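Local coordinates for protein serine racemase (Enterococcus faecalis, PDB 4ECL) that belongs to the alanine racemase family, pairing an N-terminal TIM-barrel domain with a C-terminal domain, and is named a serine racemase, at residues Q202-E214 / S229-L241. Sequence-based numbering, arbitrary orientation.
Sequences QSSYGLLNYPELE and SSTNDKTKLELDL. With SO4 (sulfate ion), chain G.
Leu-237 N donates a hydrogen bond to Leu-208 O at 2.9 Å, nearly straight (175°) and in the carbonyl plane, tying the loop 229-241 to the end of helix 204-209. Next to it, Lys-236 N hydrogen-bonds Asn-209 OD1 at 2.9 Å, more bent at 149° and with the donor tilted from the amide plane. Asn-209 CG lies beside its own backbone N (chi1 -81°), which turns the amide to the loop; ND2 hydrogen-bonds Ala-164 O, so both ends of the amide are held and its rotation is fixed.

Side-chain packing flanks these bonds. Thr-235 CB meets Leu-208 CB at 3.8 Å, while its CG2 sits at the edge of the Tyr-205 ring, 3.9 Å from CE1. On the ring's other edge, in plane, lies Ser-229 OG, itself hydrogen-bonded to Asn-358 ND2. Leu-208 CD2 touches Leu-239 CD1 at 3.9 Å, and Leu-239 also packs on helix 13-25. Pro-211 and Leu-237 lie alongside one another, running opposite ways, with Pro-211 CB 3.9 Å from Leu-237 CG.

At the N-terminal end of the helix, Ser-204 N and OG both hydrogen-bond O2 of a sulfate, probably from the crystallisation liquor, OG at 2.6 Å; Gly-221 N, Val-222 N and Tyr-42 OH also hydrogen-bond the ion. The contact thus packs a short helix, following strand 198-200 of the parallel TIM-barrel sheet, against the loop leading to strand 245-257 of the mixed sheet.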
loop_
_atom_site.group_PDB
_atom_site.type_symbol
_atom_site.label_atom_id
_atom_site.label_comp_id
_atom_site.label_asym_id
_atom_site.label_seq_id
_atom_site.Cartn_x
_atom_site.Cartn_y
_atom_site.Cartn_z
ATOM N N GLN A 202 -13.685 -8.810 22.839
ATOM C CA GLN A 202 -13.792 -9.510 21.556
ATOM C C GLN A 202 -13.564 -8.663 20.312
ATOM O O GLN A 202 -14.060 -7.534 20.180
ATOM C CB GLN A 202 -15.161 -10.184 21.420
ATOM C CG GLN A 202 -15.490 -11.173 22.517
ATOM C CD GLN A 202 -16.953 -11.169 22.832
ATOM O OE1 GLN A 202 -17.467 -10.202 23.404
ATOM N NE2 GLN A 202 -17.653 -12.225 22.422
ATOM N N SER A 203 -12.818 -9.246 19.386
ATOM C CA SER A 203 -12.823 -8.783 18.015
ATOM C C SER A 203 -13.699 -9.760 17.231
ATOM O O SER A 203 -14.484 -10.485 17.848
ATOM C CB SER A 203 -11.397 -8.717 17.475
ATOM O OG SER A 203 -10.679 -7.706 18.150
ATOM N N SER A 204 -13.573 -9.789 15.897
ATOM C CA SER A 204 -14.433 -10.641 15.051
ATOM C C SER A 204 -14.479 -12.103 15.491
ATOM O O SER A 204 -15.550 -12.671 15.662
ATOM C CB SER A 204 -14.017 -10.597 13.566
ATOM O OG SER A 204 -14.231 -9.321 12.976
ATOM N N TYR A 205 -13.323 -12.733 15.644
ATOM C CA TYR A 205 -13.316 -14.144 16.017
ATOM C C TYR A 205 -13.698 -14.374 17.493
ATOM O O TYR A 205 -14.073 -15.484 17.888
ATOM C CB TYR A 205 -11.973 -14.788 15.667
ATOM C CG TYR A 205 -11.809 -15.025 14.184
ATOM C CD1 TYR A 205 -12.365 -16.145 13.573
ATOM C CD2 TYR A 205 -11.111 -14.125 13.391
ATOM C CE1 TYR A 205 -12.226 -16.372 12.205
ATOM C CE2 TYR A 205 -10.962 -14.340 12.022
ATOM C CZ TYR A 205 -11.522 -15.464 11.434
ATOM O OH TYR A 205 -11.372 -15.677 10.074
ATOM N N GLY A 206 -13.613 -13.318 18.295
ATOM C CA GLY A 206 -14.035 -13.387 19.687
ATOM C C GLY A 206 -15.534 -13.609 19.752
ATOM O O GLY A 206 -16.032 -14.418 20.545
ATOM N N LEU A 207 -16.253 -12.872 18.911
ATOM C CA LEU A 207 -17.691 -13.077 18.732
ATOM C C LEU A 207 -17.978 -14.458 18.150
ATOM O O LEU A 207 -18.786 -15.207 18.689
ATOM C CB LEU A 207 -18.278 -12.008 17.806
ATOM C CG LEU A 207 -19.752 -12.188 17.449
ATOM C CD1 LEU A 207 -20.620 -12.359 18.712
ATOM C CD2 LEU A 207 -20.223 -11.007 16.622
ATOM N N LEU A 208 -17.317 -14.791 17.045
ATOM C CA LEU A 208 -17.588 -16.043 16.333
ATOM C C LEU A 208 -17.238 -17.297 17.127
ATOM O O LEU A 208 -17.927 -18.314 17.019
ATOM C CB LEU A 208 -16.833 -16.084 14.999
ATOM C CG LEU A 208 -17.180 -15.032 13.950
ATOM C CD1 LEU A 208 -16.295 -15.227 12.713
ATOM C CD2 LEU A 208 -18.656 -15.104 13.589
ATOM N N ASN A 209 -16.153 -17.232 17.891
ATOM C CA ASN A 209 -15.649 -18.408 18.598
ATOM C C ASN A 209 -15.849 -18.394 20.123
ATOM O O ASN A 209 -15.744 -19.438 20.781
ATOM C CB ASN A 209 -14.179 -18.647 18.235
ATOM C CG ASN A 209 -14.021 -19.365 16.902
ATOM O OD1 ASN A 209 -14.837 -20.215 16.555
ATOM N ND2 ASN A 209 -12.977 -19.023 16.149
ATOM N N TYR A 210 -16.127 -17.215 20.678
ATOM C CA TYR A 210 -16.404 -17.083 22.110
ATOM C C TYR A 210 -17.689 -16.273 22.333
ATOM O O TYR A 210 -17.697 -15.269 23.047
ATOM C CB TYR A 210 -15.174 -16.489 22.844
ATOM C CG TYR A 210 -13.999 -17.438 22.779
ATOM C CD1 TYR A 210 -13.163 -17.461 21.668
ATOM C CD2 TYR A 210 -13.764 -18.360 23.793
ATOM C CE1 TYR A 210 -12.115 -18.358 21.579
ATOM C CE2 TYR A 210 -12.708 -19.261 23.714
ATOM C CZ TYR A 210 -11.890 -19.255 22.603
ATOM O OH TYR A 210 -10.847 -20.149 22.498
ATOM N N PRO A 211 -18.795 -16.723 21.725
ATOM C CA PRO A 211 -20.009 -15.907 21.727
ATOM C C PRO A 211 -20.624 -15.824 23.114
ATOM O O PRO A 211 -21.399 -14.911 23.396
ATOM C CB PRO A 211 -20.943 -16.681 20.803
ATOM C CG PRO A 211 -20.526 -18.099 20.973
ATOM C CD PRO A 211 -19.040 -18.077 21.203
ATOM N N GLU A 212 -20.270 -16.774 23.969
ATOM C CA GLU A 212 -20.794 -16.820 25.324
ATOM C C GLU A 212 -20.314 -15.659 26.199
ATOM O O GLU A 212 -20.923 -15.379 27.227
ATOM C CB GLU A 212 -20.471 -18.165 25.978
ATOM C CG GLU A 212 -19.062 -18.275 26.548
ATOM C CD GLU A 212 -17.978 -18.536 25.503
ATOM O OE1 GLU A 212 -18.275 -19.126 24.431
ATOM O OE2 GLU A 212 -16.816 -18.154 25.778
ATOM N N LEU A 213 -19.231 -14.980 25.808
ATOM C CA LEU A 213 -18.783 -13.813 26.570
ATOM C C LEU A 213 -19.852 -12.721 26.596
ATOM O O LEU A 213 -20.605 -12.562 25.640
ATOM C CB LEU A 213 -17.477 -13.248 26.012
ATOM C CG LEU A 213 -16.209 -14.070 26.234
ATOM C CD1 LEU A 213 -15.061 -13.535 25.365
ATOM C CD2 LEU A 213 -15.813 -14.108 27.732
ATOM N N GLU A 214 -19.924 -11.986 27.702
ATOM C CA GLU A 214 -20.897 -10.906 27.855
ATOM C C GLU A 214 -20.214 -9.557 28.120
ATOM O O GLU A 214 -19.855 -9.250 29.264
ATOM C CB GLU A 214 -21.872 -11.223 28.993
ATOM C CG GLU A 214 -22.766 -12.428 28.747
ATOM C CD GLU A 214 -23.900 -12.158 27.753
ATOM O OE1 GLU A 214 -24.209 -10.981 27.479
ATOM O OE2 GLU A 214 -24.496 -13.139 27.262
ATOM N N SER A 229 -10.508 -13.756 7.675
ATOM C CA SER A 229 -9.044 -13.652 7.523
ATOM C C SER A 229 -8.367 -14.772 6.719
ATOM O O SER A 229 -7.328 -14.552 6.078
ATOM C CB SER A 229 -8.372 -13.514 8.901
ATOM O OG SER A 229 -8.750 -12.308 9.549
ATOM N N SER A 230 -8.962 -15.963 6.769
ATOM C CA SER A 230 -8.529 -17.096 5.964
ATOM C C SER A 230 -9.726 -17.937 5.536
ATOM O O SER A 230 -10.880 -17.553 5.747
ATOM C CB SER A 230 -7.534 -17.966 6.738
ATOM O OG SER A 230 -6.327 -17.264 6.986
ATOM N N THR A 231 -9.434 -19.089 4.943
ATOM C CA THR A 231 -10.457 -20.025 4.490
ATOM C C THR A 231 -9.943 -21.455 4.662
ATOM O O THR A 231 -8.811 -21.747 4.277
ATOM C CB THR A 231 -10.823 -19.779 2.999
ATOM O OG1 THR A 231 -9.649 -19.417 2.254
ATOM C CG2 THR A 231 -11.858 -18.668 2.872
ATOM N N ASN A 232 -10.742 -22.344 5.253
ATOM C CA ASN A 232 -12.050 -22.022 5.812
ATOM C C ASN A 232 -12.180 -22.599 7.221
ATOM O O ASN A 232 -12.431 -23.799 7.382
ATOM C CB ASN A 232 -13.170 -22.609 4.943
ATOM C CG ASN A 232 -13.162 -22.073 3.524
ATOM O OD1 ASN A 232 -13.803 -21.062 3.227
ATOM N ND2 ASN A 232 -12.442 -22.753 2.637
ATOM N N ASP A 233 -12.012 -21.759 8.240
ATOM C CA ASP A 233 -12.190 -22.218 9.616
ATOM C C ASP A 233 -13.659 -22.458 9.924
ATOM O O ASP A 233 -14.524 -21.681 9.506
ATOM C CB ASP A 233 -11.625 -21.209 10.622
ATOM C CG ASP A 233 -11.975 -21.565 12.068
ATOM O OD1 ASP A 233 -11.908 -22.763 12.424
ATOM O OD2 ASP A 233 -12.327 -20.651 12.849
ATOM N N LYS A 234 -13.937 -23.536 10.652
ATOM C CA LYS A 234 -15.263 -23.738 11.217
ATOM C C LYS A 234 -15.361 -23.014 12.557
ATOM O O LYS A 234 -14.929 -23.535 13.588
ATOM C CB LYS A 234 -15.564 -25.226 11.403
ATOM C CG LYS A 234 -16.990 -25.503 11.861
ATOM C CD LYS A 234 -17.640 -26.580 11.009
ATOM C CE LYS A 234 -17.549 -26.231 9.529
ATOM N NZ LYS A 234 -18.090 -27.319 8.666
ATOM N N THR A 235 -15.917 -21.807 12.532
ATOM C CA THR A 235 -16.141 -21.056 13.758
ATOM C C THR A 235 -17.326 -21.641 14.520
ATOM O O THR A 235 -18.119 -22.387 13.952
ATOM C CB THR A 235 -16.394 -19.571 13.465
ATOM O OG1 THR A 235 -17.390 -19.457 12.446
ATOM C CG2 THR A 235 -15.103 -18.880 13.002
ATOM N N LYS A 236 -17.445 -21.308 15.802
ATOM C CA LYS A 236 -18.543 -21.814 16.616
ATOM C C LYS A 236 -19.874 -21.312 16.070
ATOM O O LYS A 236 -20.774 -22.098 15.802
ATOM C CB LYS A 236 -18.374 -21.429 18.089
ATOM C CG LYS A 236 -17.218 -22.136 18.782
ATOM C CD LYS A 236 -17.278 -23.634 18.536
ATOM C CE LYS A 236 -16.057 -24.349 19.103
ATOM N NZ LYS A 236 -16.025 -25.794 18.711
ATOM N N LEU A 237 -19.998 -20.004 15.895
ATOM C CA LEU A 237 -21.152 -19.474 15.197
ATOM C C LEU A 237 -20.807 -19.473 13.719
ATOM O O LEU A 237 -19.674 -19.181 13.343
ATOM C CB LEU A 237 -21.437 -18.035 15.605
ATOM C CG LEU A 237 -21.648 -17.645 17.055
ATOM C CD1 LEU A 237 -22.118 -16.207 17.041
ATOM C CD2 LEU A 237 -22.682 -18.559 17.707
ATOM N N GLU A 238 -21.774 -19.794 12.877
ATOM C CA GLU A 238 -21.584 -19.616 11.450
ATOM C C GLU A 238 -22.588 -18.589 10.970
ATOM O O GLU A 238 -23.755 -18.899 10.756
ATOM C CB GLU A 238 -21.733 -20.940 10.701
ATOM C CG GLU A 238 -20.566 -21.890 10.923
ATOM C CD GLU A 238 -20.599 -23.085 9.989
ATOM O OE1 GLU A 238 -21.704 -23.469 9.548
ATOM O OE2 GLU A 238 -19.517 -23.638 9.692
ATOM N N LEU A 239 -22.130 -17.355 10.839
ATOM C CA LEU A 239 -22.989 -16.261 10.425
ATOM C C LEU A 239 -23.017 -16.128 8.908
ATOM O O LEU A 239 -22.085 -16.542 8.209
ATOM C CB LEU A 239 -22.520 -14.946 11.052
ATOM C CG LEU A 239 -22.554 -14.900 12.583
ATOM C CD1 LEU A 239 -22.158 -13.515 13.077
ATOM C CD2 LEU A 239 -23.937 -15.283 13.079
ATOM N N ASP A 240 -24.096 -15.535 8.413
ATOM C CA ASP A 240 -24.261 -15.284 6.994
ATOM C C ASP A 240 -23.696 -13.910 6.687
ATOM O O ASP A 240 -24.418 -12.918 6.708
ATOM C CB ASP A 240 -25.746 -15.352 6.620
ATOM C CG ASP A 240 -25.984 -15.151 5.134
ATOM O OD1 ASP A 240 -25.057 -15.426 4.341
ATOM O OD2 ASP A 240 -27.097 -14.720 4.761
ATOM N N LEU A 241 -22.394 -13.853 6.424
ATOM C CA LEU A 241 -21.721 -12.587 6.135
ATOM C C LEU A 241 -21.441 -12.464 4.635
ATOM O O LEU A 241 -21.077 -13.442 3.973
ATOM C CB LEU A 241 -20.427 -12.484 6.942
ATOM C CG LEU A 241 -20.655 -12.545 8.451
ATOM C CD1 LEU A 241 -19.341 -12.719 9.183
ATOM C CD2 LEU A 241 -21.390 -11.291 8.917
HETATM S S SO4 G . -10.683 -8.122 13.478
HETATM O O1 SO4 G . -9.967 -7.186 14.353
HETATM O O2 SO4 G . -12.110 -8.082 13.798
HETATM O O3 SO4 G . -10.463 -7.705 12.096
HETATM O O4 SO4 G . -10.148 -9.467 13.661
#